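Local coordinates for alcohol dehydrogenase IV (PDB 3IV7), which probably catalyses the NAD-dependent reduction of maleylacetate and belongs to the iron-containing alcohol dehydrogenases, at residues K16-Y21 against T151-S156; G239-I244 against P265-F270; G205-V210 against Q296-S301; F8-L13 against N186-N191. One frame throughout, in Å; residues are numbered along the deposited sequence.

Contact 1: residues K16-Y21 against T151-S156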
loop_
_atom_site.group_PDB
_atom_site.type_symbol
_atom_site.label_atom_id
_atom_site.label_comp_id
_atom_site.label_asym_id
_atom_site.label_seq_id
_atom_site.Cartn_x
_atom_site.Cartn_y
_atom_site.Cartn_z
ATOM N N LYS A 16 -3.803 10.372 -0.093
ATOM C CA LYS A 16 -5.110 10.172 0.487
ATOM C C LYS A 16 -6.077 9.843 -0.645
ATOM O O LYS A 16 -6.043 10.476 -1.716
ATOM C CB LYS A 16 -5.589 11.416 1.223
ATOM C CG LYS A 16 -7.023 11.325 1.749
ATOM C CD LYS A 16 -7.509 12.685 2.380
ATOM C CE LYS A 16 -6.909 12.936 3.757
ATOM N NZ LYS A 16 -7.336 11.876 4.771
ATOM N N VAL A 17 -6.940 8.876 -0.399
ATOM C CA VAL A 17 -7.955 8.476 -1.334
ATOM C C VAL A 17 -9.276 8.528 -0.650
ATOM O O VAL A 17 -9.453 7.940 0.439
ATOM C CB VAL A 17 -7.710 7.028 -1.796
ATOM C CG1 VAL A 17 -8.726 6.627 -2.893
ATOM C CG2 VAL A 17 -6.302 6.888 -2.280
HETATM N N MSE A 18 -10.197 9.301 -1.204
HETATM C CA MSE A 18 -11.547 9.382 -0.658
HETATM C C MSE A 18 -12.479 8.779 -1.701
HETATM O O MSE A 18 -12.415 9.140 -2.879
HETATM C CB MSE A 18 -11.914 10.820 -0.378
HETATM C CG MSE A 18 -10.911 11.535 0.523
HETATM SE SE MSE A 18 -11.117 13.488 0.495
HETATM C CE MSE A 18 -12.254 13.686 1.990
ATOM N N PHE A 19 -13.345 7.873 -1.269
ATOM C CA PHE A 19 -14.098 7.063 -2.181
ATOM C C PHE A 19 -15.546 7.075 -1.787
ATOM O O PHE A 19 -15.884 6.850 -0.618
ATOM C CB PHE A 19 -13.550 5.618 -2.142
ATOM C CG PHE A 19 -13.939 4.782 -3.310
ATOM C CD1 PHE A 19 -15.232 4.296 -3.439
ATOM C CD2 PHE A 19 -13.020 4.493 -4.305
ATOM C CE1 PHE A 19 -15.597 3.527 -4.544
ATOM C CE2 PHE A 19 -13.375 3.741 -5.416
ATOM C CZ PHE A 19 -14.659 3.255 -5.540
ATOM N N GLY A 20 -16.425 7.302 -2.750
ATOM C CA GLY A 20 -17.865 7.193 -2.475
ATOM C C GLY A 20 -18.789 7.805 -3.519
ATOM O O GLY A 20 -18.685 9.001 -3.816
ATOM N N TYR A 21 -19.744 6.997 -4.002
ATOM C CA TYR A 21 -20.746 7.443 -4.993
ATOM C C TYR A 21 -21.471 8.658 -4.476
ATOM O O TYR A 21 -21.943 8.671 -3.366
ATOM C CB TYR A 21 -21.755 6.313 -5.307
ATOM C CG TYR A 21 -22.886 6.700 -6.282
ATOM C CD1 TYR A 21 -24.005 7.379 -5.845
ATOM C CD2 TYR A 21 -22.819 6.363 -7.632
ATOM C CE1 TYR A 21 -25.031 7.715 -6.729
ATOM C CE2 TYR A 21 -23.834 6.691 -8.505
ATOM C CZ TYR A 21 -24.926 7.372 -8.053
ATOM O OH TYR A 21 -25.965 7.678 -8.918
ATOM N N THR A 151 -4.208 14.089 -3.066
ATOM C CA THR A 151 -5.487 13.487 -2.763
ATOM C C THR A 151 -6.200 13.046 -4.024
ATOM O O THR A 151 -6.185 13.757 -5.064
ATOM C CB THR A 151 -6.375 14.472 -2.019
ATOM O OG1 THR A 151 -5.715 14.888 -0.817
ATOM C CG2 THR A 151 -7.738 13.847 -1.700
ATOM N N VAL A 152 -6.867 11.894 -3.937
ATOM C CA VAL A 152 -7.684 11.415 -5.021
ATOM C C VAL A 152 -9.103 11.227 -4.532
ATOM O O VAL A 152 -9.335 10.566 -3.522
ATOM C CB VAL A 152 -7.149 10.074 -5.596
ATOM C CG1 VAL A 152 -8.010 9.623 -6.808
ATOM C CG2 VAL A 152 -5.678 10.222 -5.985
ATOM N N ILE A 153 -10.049 11.840 -5.238
ATOM C CA ILE A 153 -11.496 11.670 -4.941
ATOM C C ILE A 153 -12.144 10.807 -6.020
ATOM O O ILE A 153 -12.141 11.162 -7.202
ATOM C CB ILE A 153 -12.193 13.011 -4.826
ATOM C CG1 ILE A 153 -11.559 13.808 -3.674
ATOM C CG2 ILE A 153 -13.768 12.820 -4.640
ATOM C CD1 ILE A 153 -11.991 15.324 -3.615
ATOM N N TYR A 154 -12.589 9.627 -5.613
ATOM C CA TYR A 154 -13.243 8.673 -6.495
ATOM C C TYR A 154 -14.743 8.647 -6.257
ATOM O O TYR A 154 -15.216 8.196 -5.194
ATOM C CB TYR A 154 -12.687 7.248 -6.284
ATOM C CG TYR A 154 -11.357 6.998 -6.898
ATOM C CD1 TYR A 154 -11.153 7.173 -8.274
ATOM C CD2 TYR A 154 -10.311 6.488 -6.144
ATOM C CE1 TYR A 154 -9.971 6.918 -8.838
ATOM C CE2 TYR A 154 -9.100 6.220 -6.720
ATOM C CZ TYR A 154 -8.933 6.413 -8.066
ATOM O OH TYR A 154 -7.731 6.137 -8.646
ATOM N N ASP A 155 -15.490 9.099 -7.264
ATOM C CA ASP A 155 -16.954 9.165 -7.209
ATOM C C ASP A 155 -17.487 8.517 -8.482
ATOM O O ASP A 155 -17.474 9.128 -9.576
ATOM C CB ASP A 155 -17.396 10.632 -7.093
ATOM C CG ASP A 155 -18.907 10.802 -7.010
ATOM O OD1 ASP A 155 -19.651 9.836 -7.284
ATOM O OD2 ASP A 155 -19.353 11.911 -6.670
ATOM N N SER A 156 -17.968 7.293 -8.349
ATOM C CA SER A 156 -18.419 6.528 -9.507
ATOM C C SER A 156 -19.634 7.135 -10.199
ATOM O O SER A 156 -19.941 6.762 -11.317
ATOM C CB SER A 156 -18.708 5.073 -9.109
ATOM O OG SER A 156 -19.662 5.012 -8.064
HETATM O O HOH W 1 -16.214 10.586 -4.008
#

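Contact 2: residues G239-I244 against P265-F270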
loop_
_atom_site.group_PDB
_atom_site.type_symbol
_atom_site.label_atom_id
_atom_site.label_comp_id
_atom_site.label_asym_id
_atom_site.label_seq_id
_atom_site.Cartn_x
_atom_site.Cartn_y
_atom_site.Cartn_z
ATOM N N GLY A 239 7.073 -2.107 -17.728
ATOM C CA GLY A 239 7.567 -3.337 -18.282
ATOM C C GLY A 239 7.382 -3.309 -19.800
ATOM O O GLY A 239 7.078 -2.255 -20.370
ATOM N N LEU A 240 7.558 -4.465 -20.438
ATOM C CA LEU A 240 7.433 -4.592 -21.915
ATOM C C LEU A 240 6.149 -3.962 -22.483
ATOM O O LEU A 240 6.203 -3.226 -23.472
ATOM C CB LEU A 240 7.497 -6.066 -22.323
ATOM C CG LEU A 240 7.362 -6.424 -23.828
ATOM C CD1 LEU A 240 8.471 -5.785 -24.660
ATOM C CD2 LEU A 240 7.353 -7.922 -24.021
ATOM N N HIS A 241 5.000 -4.271 -21.873
ATOM C CA HIS A 241 3.719 -3.775 -22.368
ATOM C C HIS A 241 3.713 -2.289 -22.471
ATOM O O HIS A 241 3.340 -1.744 -23.507
ATOM C CB HIS A 241 2.547 -4.212 -21.483
ATOM C CG HIS A 241 1.273 -3.503 -21.795
ATOM N ND1 HIS A 241 0.345 -4.000 -22.676
ATOM C CD2 HIS A 241 0.779 -2.315 -21.356
ATOM C CE1 HIS A 241 -0.667 -3.155 -22.767
ATOM N NE2 HIS A 241 -0.426 -2.125 -21.978
ATOM N N HIS A 242 4.131 -1.616 -21.405
ATOM C CA HIS A 242 4.097 -0.166 -21.375
ATOM C C HIS A 242 5.086 0.443 -22.335
ATOM O O HIS A 242 4.811 1.482 -22.910
ATOM C CB HIS A 242 4.311 0.365 -19.938
ATOM C CG HIS A 242 3.189 0.034 -19.019
ATOM N ND1 HIS A 242 3.064 -1.198 -18.416
ATOM C CD2 HIS A 242 2.094 0.748 -18.656
ATOM C CE1 HIS A 242 1.949 -1.217 -17.702
ATOM N NE2 HIS A 242 1.349 -0.047 -17.825
ATOM N N LYS A 243 6.244 -0.177 -22.493
ATOM C CA LYS A 243 7.239 0.340 -23.448
ATOM C C LYS A 243 6.662 0.278 -24.875
ATOM O O LYS A 243 6.751 1.236 -25.613
ATOM C CB LYS A 243 8.535 -0.453 -23.372
ATOM C CG LYS A 243 9.315 -0.342 -22.052
ATOM C CD LYS A 243 9.482 1.094 -21.591
ATOM C CE LYS A 243 10.321 1.170 -20.311
ATOM N NZ LYS A 243 10.614 2.577 -19.958
ATOM N N ILE A 244 6.040 -0.854 -25.229
ATOM C CA ILE A 244 5.391 -1.001 -26.526
ATOM C C ILE A 244 4.312 0.082 -26.705
ATOM O O ILE A 244 4.321 0.833 -27.696
ATOM C CB ILE A 244 4.737 -2.371 -26.669
ATOM C CG1 ILE A 244 5.798 -3.467 -26.797
ATOM C CG2 ILE A 244 3.802 -2.382 -27.871
ATOM C CD1 ILE A 244 5.246 -4.868 -26.714
ATOM N N PRO A 265 -3.029 -8.677 -24.071
ATOM C CA PRO A 265 -3.031 -10.144 -24.152
ATOM C C PRO A 265 -1.827 -10.735 -24.864
ATOM O O PRO A 265 -1.429 -11.865 -24.571
ATOM C CB PRO A 265 -4.290 -10.443 -24.931
ATOM C CG PRO A 265 -4.576 -9.115 -25.710
ATOM C CD PRO A 265 -4.182 -8.078 -24.775
ATOM N N TYR A 266 -1.265 -9.990 -25.808
ATOM C CA TYR A 266 -0.080 -10.444 -26.563
ATOM C C TYR A 266 1.183 -10.411 -25.685
ATOM O O TYR A 266 1.996 -11.340 -25.720
ATOM C CB TYR A 266 0.080 -9.616 -27.885
ATOM C CG TYR A 266 -1.115 -9.830 -28.762
ATOM C CD1 TYR A 266 -1.260 -11.019 -29.478
ATOM C CD2 TYR A 266 -2.178 -8.957 -28.730
ATOM C CE1 TYR A 266 -2.397 -11.297 -30.154
ATOM C CE2 TYR A 266 -3.309 -9.205 -29.432
ATOM C CZ TYR A 266 -3.426 -10.390 -30.143
ATOM O OH TYR A 266 -4.574 -10.659 -30.856
ATOM N N VAL A 267 1.300 -9.396 -24.835
ATOM C CA VAL A 267 2.443 -9.339 -23.898
ATOM C C VAL A 267 2.270 -10.403 -22.832
ATOM O O VAL A 267 3.231 -11.063 -22.452
ATOM C CB VAL A 267 2.612 -8.001 -23.277
ATOM C CG1 VAL A 267 3.781 -8.036 -22.289
ATOM C CG2 VAL A 267 2.830 -6.918 -24.377
ATOM N N LEU A 268 1.038 -10.628 -22.397
ATOM C CA LEU A 268 0.790 -11.698 -21.434
ATOM C C LEU A 268 1.163 -13.047 -22.035
ATOM O O LEU A 268 1.928 -13.820 -21.421
ATOM C CB LEU A 268 -0.645 -11.721 -20.987
ATOM C CG LEU A 268 -0.986 -12.799 -19.965
ATOM C CD1 LEU A 268 -0.058 -12.690 -18.720
ATOM C CD2 LEU A 268 -2.436 -12.666 -19.588
ATOM N N ALA A 269 0.627 -13.339 -23.219
ATOM C CA ALA A 269 0.916 -14.603 -23.913
ATOM C C ALA A 269 2.399 -14.803 -24.088
ATOM O O ALA A 269 2.909 -15.900 -23.894
ATOM C CB ALA A 269 0.227 -14.631 -25.273
ATOM N N PHE A 270 3.086 -13.725 -24.448
ATOM C CA PHE A 270 4.528 -13.735 -24.734
ATOM C C PHE A 270 5.379 -14.041 -23.490
ATOM O O PHE A 270 6.272 -14.878 -23.544
ATOM C CB PHE A 270 4.929 -12.358 -25.302
ATOM C CG PHE A 270 6.401 -12.217 -25.627
ATOM C CD1 PHE A 270 6.896 -12.636 -26.851
ATOM C CD2 PHE A 270 7.258 -11.569 -24.753
ATOM C CE1 PHE A 270 8.251 -12.487 -27.161
ATOM C CE2 PHE A 270 8.619 -11.398 -25.066
ATOM C CZ PHE A 270 9.108 -11.862 -26.257
#

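Contact 3: residues G205-V210 against Q296-S301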
loop_
_atom_site.group_PDB
_atom_site.type_symbol
_atom_site.label_atom_id
_atom_site.label_comp_id
_atom_site.label_asym_id
_atom_site.label_seq_id
_atom_site.Cartn_x
_atom_site.Cartn_y
_atom_site.Cartn_z
ATOM N N GLY A 205 -15.499 -6.039 -12.026
ATOM C CA GLY A 205 -16.211 -4.794 -12.363
ATOM C C GLY A 205 -16.574 -4.574 -13.824
ATOM O O GLY A 205 -17.719 -4.212 -14.138
ATOM N N LEU A 206 -15.624 -4.817 -14.726
ATOM C CA LEU A 206 -15.828 -4.507 -16.119
ATOM C C LEU A 206 -17.014 -5.249 -16.741
ATOM O O LEU A 206 -17.801 -4.637 -17.443
ATOM C CB LEU A 206 -14.522 -4.699 -16.941
ATOM C CG LEU A 206 -13.327 -3.816 -16.473
ATOM C CD1 LEU A 206 -12.068 -4.102 -17.280
ATOM C CD2 LEU A 206 -13.653 -2.309 -16.506
ATOM N N PRO A 207 -17.185 -6.554 -16.435
ATOM C CA PRO A 207 -18.335 -7.208 -17.037
ATOM C C PRO A 207 -19.680 -6.670 -16.500
ATOM O O PRO A 207 -20.693 -6.769 -17.194
ATOM C CB PRO A 207 -18.170 -8.683 -16.626
ATOM C CG PRO A 207 -16.700 -8.831 -16.306
ATOM C CD PRO A 207 -16.246 -7.515 -15.820
ATOM N N LYS A 208 -19.693 -6.203 -15.239
ATOM C CA LYS A 208 -20.902 -5.677 -14.633
ATOM C C LYS A 208 -21.287 -4.325 -15.299
ATOM O O LYS A 208 -22.453 -4.013 -15.431
ATOM C CB LYS A 208 -20.713 -5.502 -13.135
ATOM C CG LYS A 208 -20.604 -6.813 -12.352
ATOM C CD LYS A 208 -20.369 -6.535 -10.877
ATOM C CE LYS A 208 -19.817 -7.765 -10.144
ATOM N NZ LYS A 208 -19.510 -7.441 -8.787
ATOM N N ILE A 209 -20.279 -3.570 -15.738
ATOM C CA ILE A 209 -20.483 -2.307 -16.463
ATOM C C ILE A 209 -21.055 -2.566 -17.866
ATOM O O ILE A 209 -21.927 -1.819 -18.338
ATOM C CB ILE A 209 -19.162 -1.489 -16.567
ATOM C CG1 ILE A 209 -18.753 -0.984 -15.172
ATOM C CG2 ILE A 209 -19.315 -0.300 -17.582
ATOM C CD1 ILE A 209 -17.355 -0.596 -15.040
ATOM N N VAL A 210 -20.601 -3.640 -18.512
ATOM C CA VAL A 210 -21.126 -4.008 -19.860
ATOM C C VAL A 210 -22.556 -4.510 -19.735
ATOM O O VAL A 210 -23.409 -4.147 -20.513
ATOM C CB VAL A 210 -20.249 -5.088 -20.536
ATOM C CG1 VAL A 210 -20.924 -5.603 -21.811
ATOM C CG2 VAL A 210 -18.812 -4.519 -20.819
ATOM N N GLN A 296 -8.599 -13.855 -21.414
ATOM C CA GLN A 296 -9.395 -14.108 -22.623
ATOM C C GLN A 296 -10.901 -14.172 -22.328
ATOM O O GLN A 296 -11.703 -13.632 -23.090
ATOM C CB GLN A 296 -8.922 -15.374 -23.339
ATOM C CG GLN A 296 -7.544 -15.265 -23.991
ATOM C CD GLN A 296 -7.467 -14.201 -25.088
ATOM O OE1 GLN A 296 -7.155 -13.039 -24.819
ATOM N NE2 GLN A 296 -7.650 -14.625 -26.342
ATOM N N ARG A 297 -11.276 -14.799 -21.210
ATOM C CA ARG A 297 -12.671 -14.826 -20.785
ATOM C C ARG A 297 -13.185 -13.444 -20.474
ATOM O O ARG A 297 -14.340 -13.137 -20.756
ATOM C CB ARG A 297 -12.851 -15.701 -19.559
ATOM C CG ARG A 297 -12.716 -17.132 -19.850
ATOM C CD ARG A 297 -12.807 -17.981 -18.617
ATOM N NE ARG A 297 -12.532 -19.390 -18.929
ATOM C CZ ARG A 297 -12.544 -20.379 -18.042
ATOM N NH1 ARG A 297 -12.838 -20.140 -16.769
ATOM N NH2 ARG A 297 -12.276 -21.620 -18.436
ATOM N N LEU A 298 -12.362 -12.621 -19.834
ATOM C CA LEU A 298 -12.755 -11.261 -19.564
ATOM C C LEU A 298 -12.972 -10.529 -20.866
ATOM O O LEU A 298 -14.036 -9.888 -21.074
ATOM C CB LEU A 298 -11.718 -10.543 -18.723
ATOM C CG LEU A 298 -11.942 -9.046 -18.532
ATOM C CD1 LEU A 298 -13.280 -8.754 -17.823
ATOM C CD2 LEU A 298 -10.770 -8.492 -17.740
ATOM N N ARG A 299 -11.999 -10.634 -21.765
ATOM C CA ARG A 299 -12.072 -9.930 -23.050
ATOM C C ARG A 299 -13.304 -10.300 -23.851
ATOM O O ARG A 299 -13.998 -9.419 -24.387
ATOM C CB ARG A 299 -10.812 -10.169 -23.870
ATOM C CG ARG A 299 -9.571 -9.479 -23.269
ATOM C CD ARG A 299 -8.356 -9.737 -24.069
ATOM N NE ARG A 299 -8.449 -9.100 -25.368
ATOM C CZ ARG A 299 -8.250 -9.699 -26.539
ATOM N NH1 ARG A 299 -7.916 -10.991 -26.620
ATOM N NH2 ARG A 299 -8.363 -8.991 -27.650
ATOM N N LEU A 300 -13.606 -11.587 -23.929
ATOM C CA LEU A 300 -14.821 -12.009 -24.611
ATOM C C LEU A 300 -16.062 -11.430 -23.905
ATOM O O LEU A 300 -16.953 -10.915 -24.541
ATOM C CB LEU A 300 -14.907 -13.532 -24.646
ATOM C CG LEU A 300 -16.011 -14.079 -25.537
ATOM C CD1 LEU A 300 -15.859 -13.504 -26.919
ATOM C CD2 LEU A 300 -15.966 -15.616 -25.586
ATOM N N SER A 301 -16.077 -11.446 -22.572
ATOM C CA SER A 301 -17.260 -10.977 -21.848
ATOM C C SER A 301 -17.482 -9.464 -21.952
ATOM O O SER A 301 -18.583 -8.996 -21.741
ATOM C CB SER A 301 -17.229 -11.419 -20.387
ATOM O OG SER A 301 -16.378 -10.586 -19.624
#

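Contact 4: residues F8-L13 against N186-N191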
loop_
_atom_site.group_PDB
_atom_site.type_symbol
_atom_site.label_atom_id
_atom_site.label_comp_id
_atom_site.label_asym_id
_atom_site.label_seq_id
_atom_site.Cartn_x
_atom_site.Cartn_y
_atom_site.Cartn_z
ATOM N N PHE A 8 14.331 -6.446 -1.802
ATOM C CA PHE A 8 13.665 -5.369 -2.493
ATOM C C PHE A 8 13.829 -4.014 -1.805
ATOM O O PHE A 8 14.247 -3.919 -0.646
ATOM C CB PHE A 8 12.163 -5.674 -2.702
ATOM C CG PHE A 8 11.365 -5.801 -1.425
ATOM C CD1 PHE A 8 11.176 -7.049 -0.822
ATOM C CD2 PHE A 8 10.734 -4.680 -0.856
ATOM C CE1 PHE A 8 10.416 -7.160 0.360
ATOM C CE2 PHE A 8 10.002 -4.791 0.348
ATOM C CZ PHE A 8 9.818 -6.013 0.928
ATOM N N ASN A 9 13.583 -2.969 -2.580
ATOM C CA ASN A 9 13.595 -1.594 -2.120
ATOM C C ASN A 9 12.269 -0.993 -2.601
ATOM O O ASN A 9 12.050 -0.807 -3.815
ATOM C CB ASN A 9 14.802 -0.863 -2.727
ATOM C CG ASN A 9 15.016 0.545 -2.134
ATOM O OD1 ASN A 9 14.070 1.214 -1.736
ATOM N ND2 ASN A 9 16.275 0.996 -2.117
ATOM N N HIS A 10 11.360 -0.741 -1.671
ATOM C CA HIS A 10 10.017 -0.324 -2.032
ATOM C C HIS A 10 9.695 1.081 -1.509
ATOM O O HIS A 10 9.867 1.383 -0.315
ATOM C CB HIS A 10 8.984 -1.335 -1.498
ATOM C CG HIS A 10 7.569 -0.933 -1.756
ATOM N ND1 HIS A 10 6.880 -1.333 -2.877
ATOM C CD2 HIS A 10 6.744 -0.094 -1.086
ATOM C CE1 HIS A 10 5.689 -0.759 -2.886
ATOM N NE2 HIS A 10 5.578 -0.018 -1.801
ATOM N N ASP A 11 9.208 1.920 -2.399
ATOM C CA ASP A 11 8.748 3.254 -2.031
ATOM C C ASP A 11 7.237 3.265 -1.968
ATOM O O ASP A 11 6.564 3.130 -2.992
ATOM C CB ASP A 11 9.197 4.282 -3.046
ATOM C CG ASP A 11 10.692 4.473 -3.040
ATOM O OD1 ASP A 11 11.231 4.984 -2.035
ATOM O OD2 ASP A 11 11.325 4.108 -4.031
ATOM N N THR A 12 6.699 3.429 -0.770
ATOM C CA THR A 12 5.271 3.664 -0.630
ATOM C C THR A 12 5.068 5.157 -0.718
ATOM O O THR A 12 5.625 5.887 0.058
ATOM C CB THR A 12 4.751 3.157 0.668
ATOM O OG1 THR A 12 4.923 1.729 0.708
ATOM C CG2 THR A 12 3.264 3.523 0.820
ATOM N N LEU A 13 4.272 5.592 -1.692
ATOM C CA LEU A 13 4.067 7.006 -1.959
ATOM C C LEU A 13 2.928 7.561 -1.130
ATOM O O LEU A 13 1.913 6.894 -0.964
ATOM C CB LEU A 13 3.748 7.219 -3.439
ATOM C CG LEU A 13 4.814 6.738 -4.417
ATOM C CD1 LEU A 13 4.407 7.082 -5.824
ATOM C CD2 LEU A 13 6.229 7.308 -4.077
ATOM N N ASN A 186 10.923 -3.139 -11.361
ATOM C CA ASN A 186 11.038 -3.090 -9.890
ATOM C C ASN A 186 9.876 -3.800 -9.214
ATOM O O ASN A 186 9.387 -3.359 -8.193
ATOM C CB ASN A 186 11.138 -1.650 -9.410
ATOM C CG ASN A 186 12.291 -0.890 -10.079
ATOM O OD1 ASN A 186 12.067 0.034 -10.863
ATOM N ND2 ASN A 186 13.508 -1.313 -9.811
ATOM N N ALA A 187 9.438 -4.897 -9.819
ATOM C CA ALA A 187 8.449 -5.745 -9.232
ATOM C C ALA A 187 8.926 -6.122 -7.829
ATOM O O ALA A 187 10.110 -6.422 -7.620
ATOM C CB ALA A 187 8.259 -7.047 -10.107
ATOM N N ASP A 188 8.013 -6.120 -6.871
ATOM C CA ASP A 188 8.338 -6.595 -5.491
ATOM C C ASP A 188 7.049 -7.192 -4.893
ATOM O O ASP A 188 6.021 -7.157 -5.543
ATOM C CB ASP A 188 8.948 -5.457 -4.640
ATOM C CG ASP A 188 7.936 -4.340 -4.301
ATOM O OD1 ASP A 188 6.755 -4.664 -3.986
ATOM O OD2 ASP A 188 8.355 -3.136 -4.295
ATOM N N PRO A 189 7.116 -7.772 -3.675
ATOM C CA PRO A 189 5.935 -8.465 -3.162
ATOM C C PRO A 189 4.753 -7.590 -2.858
ATOM O O PRO A 189 3.611 -8.084 -2.878
ATOM C CB PRO A 189 6.445 -9.148 -1.863
ATOM C CG PRO A 189 7.896 -9.314 -2.065
ATOM C CD PRO A 189 8.345 -8.145 -2.927
ATOM N N ILE A 190 5.003 -6.305 -2.578
ATOM C CA ILE A 190 3.945 -5.363 -2.233
ATOM C C ILE A 190 3.237 -4.885 -3.491
ATOM O O ILE A 190 2.012 -4.967 -3.574
ATOM C CB ILE A 190 4.485 -4.174 -1.440
ATOM C CG1 ILE A 190 5.075 -4.678 -0.124
ATOM C CG2 ILE A 190 3.330 -3.125 -1.180
ATOM C CD1 ILE A 190 6.037 -3.757 0.538
ATOM N N ASN A 191 3.986 -4.363 -4.478
ATOM C CA ASN A 191 3.326 -3.973 -5.710
ATOM C C ASN A 191 2.664 -5.198 -6.410
ATOM O O ASN A 191 1.665 -5.048 -7.106
ATOM C CB ASN A 191 4.214 -3.135 -6.651
ATOM C CG ASN A 191 5.526 -3.819 -7.036
ATOM O OD1 ASN A 191 5.537 -4.954 -7.488
ATOM N ND2 ASN A 191 6.633 -3.052 -6.980
#

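Contact 1: residues K16-Y21 against T151-S156
Val17, Met18 and Phe19 run parallel to Val152, Ile153 and Tyr154, and the pairing illustrates how one backbone frame can carry two unlike faces. Four hydrogen bonds join the strands: Val152 N to Lys16 O, Met18 N to Val152 O, Tyr154 N to Met18 O and Gly20 N to Tyr154 O. The tight face holds Val17, Phe19 and Tyr154. CG of Tyr154 stands anti to the carbonyl carbon (chi1 -77°); the ring edge, at CD2, lies 3.6 Å from Val17 CG1. Tyr154 CB presses on Phe19 CD2 at 3.4 Å, and the two ring planes are inclined by 52°. Helix 216-236 packs on this face, while Tyr154 OH bonds to Glu126. The other face is looser: the selenium of Met18, a selenomethionine, stays 4.0 Å from Thr151 CG2, and Lys16 leads away to a salt bridge with Asp11 of the second subunit. Toward the partly exposed end, Tyr21 CD2 lies 3.5 Å from Ser156 OG, which is hydrogen-bonded to Asp220, and a water donates to Gly20 O and, weakly, to Tyr154 O. Within this chain the pair is the outermost of the parallel sheet of a Rossmann-like alpha/beta domain, continued by antiparallel pairing with the second subunit.

Contact 2: residues G239-I244 against P265-F270
Within the helical C-terminal part of the iron-containing alcohol dehydrogenase fold, Val267 of helix 256-271 sets its two methyls against Leu240, His241 and Ile244 of helix 240-250. The axes of the two short segments run roughly antiparallel, at 142°, with a closest approach of 10.0 Å. Val267 CG2 lies 3.8 Å from His241 CA and meets Ile244 CD1 tip to tip at 3.9 Å. Its sister CG1, anti to the backbone N (chi1 178°), turns instead to Leu240 CD2, at 4.0 Å. That same leucine methyl, Leu240 CD2, also reaches the Phe270 ring, coming to 3.7 Å from Phe270 CD2, the two side chains crossing at about a right angle. His241 is used here for its carbon: CB touches both valine methyls, while the ring presents its edge to CG2. Its polar end is engaged elsewhere, NE2 bonding to His260. Helix 339-351 also packs on Ile244 and Phe270. All five touching residues are buried, and no hydrogen bond spans the pair. With no directional bond between the two segments, this contact probably rests on van der Waals packing and the burial of apolar groups.

Contact 3: residues G205-V210 against Q296-S301
Pro207 lays its ring against Leu298 and Ser301, a compact case of how a proline can serve as an apolar surface within a helix. Followed outward from CB, the ring first meets Ser301 OG, 4.0 Å from Pro207 CB. Pro207 CG is shared between two partners, Leu298 CD1 at 3.7 Å and Ser301 OG at 3.8 Å. Pro207 CD closes the circuit by returning to Leu298 CD1, again at 3.8 Å. One leucine methyl thus rests on two ring carbons, the side chains crossing at about a right angle, and Leu206 CB approaches the same methyl, Leu298 CD1, more distantly, at 4.3 Å. The hydroxyl of Ser301 does not bond across: with OG set between the backbone N and the carbonyl carbon (chi1 79°), it donates to Leu298 O in its own helix at 2.8 Å. At the exposed margin, Val210 CG1 stands 4.1 Å from Ser301 O. Leu298 is buried against Leu172 and Leu175 of helix 164-181, which also receives Val210. Pro207, lacking an N-H, marks a kink in its helix. The axes of the two short segments lie 15° apart, a nearly parallel helix-helix contact belonging to the helical C-terminal half of this dehydrogenase fold.

Contact 4: residues F8-L13 against N186-N191
A capping box at the start of helix 189-211 is the centre of this contact: Asp188, the N-cap, receives the His10 ring on one carboxylate oxygen and helix amides on the other. His10 ND1 donates to Asp188 OD2 over 2.7 Å, with an angle of 156° at the hydrogen. The oxygen lies in the plane of the imidazole and is met on its syn side, although ring and carboxylate planes are turned 63° apart. Asp188 OD1 accepts from Asn191 N at 2.8 Å and, weakly, from Ile190 N. The box is closed by Asp188 N, which donates to Asn191 OD1, also over 2.8 Å. Such a carboxylate, close to a helix N-terminus, would be expected to have its negative charge favoured there. Apolar contacts flank the polar centre. Ile190 lies over one face of the His10 ring, with Ile190 CD1 4.1 Å from the ring centroid and Ile190 CG2 3.8 Å from His10 CE1. Chi1 of 64° sets Phe8 CG between the backbone N and the carbonyl carbon. Pro189 CD lies over one face of the Phe8 ring, 3.7 Å from Phe8 CD1. Strand 7-20, which carries Phe8 and His10, pairs antiparallel with a strand of the second subunit, whose Phe19 ring meets Phe8 almost parallel, while Tyr224 of that subunit packs on Pro189 and Ile190. The strand is thereby held both to its own helix and to the partner chain. Asn191 ND2 is hydrogen-bonded to Ser235 OG and donates to Asn186 O at 3.0 Å.

Overall arrangement
Two shared elements link three of the contacts, and direct packing adds the fourth. Strand 7-20 serves contact 4 with its first half and contact 1 with its second, their centres about 24 Å apart, and both halves meet the second subunit. Helix 189-211 begins in contact 4 and reaches contact 3 near its other end, with centres about 29 Å apart. Contacts 2 and 3 touch directly, Pro265 CG lying 3.8 Å from Arg299 CZ. Contact 1 lies across the chain's centre from contact 2, centres about 30 Å apart. In this family the active site lies in the cleft between the alpha/beta domain, which holds contact 1, and the helical domain of contacts 2 and 3. A bound 1,2-ethanediol, probably from crystallisation, sits about 4 Å from the Ile190 side chain.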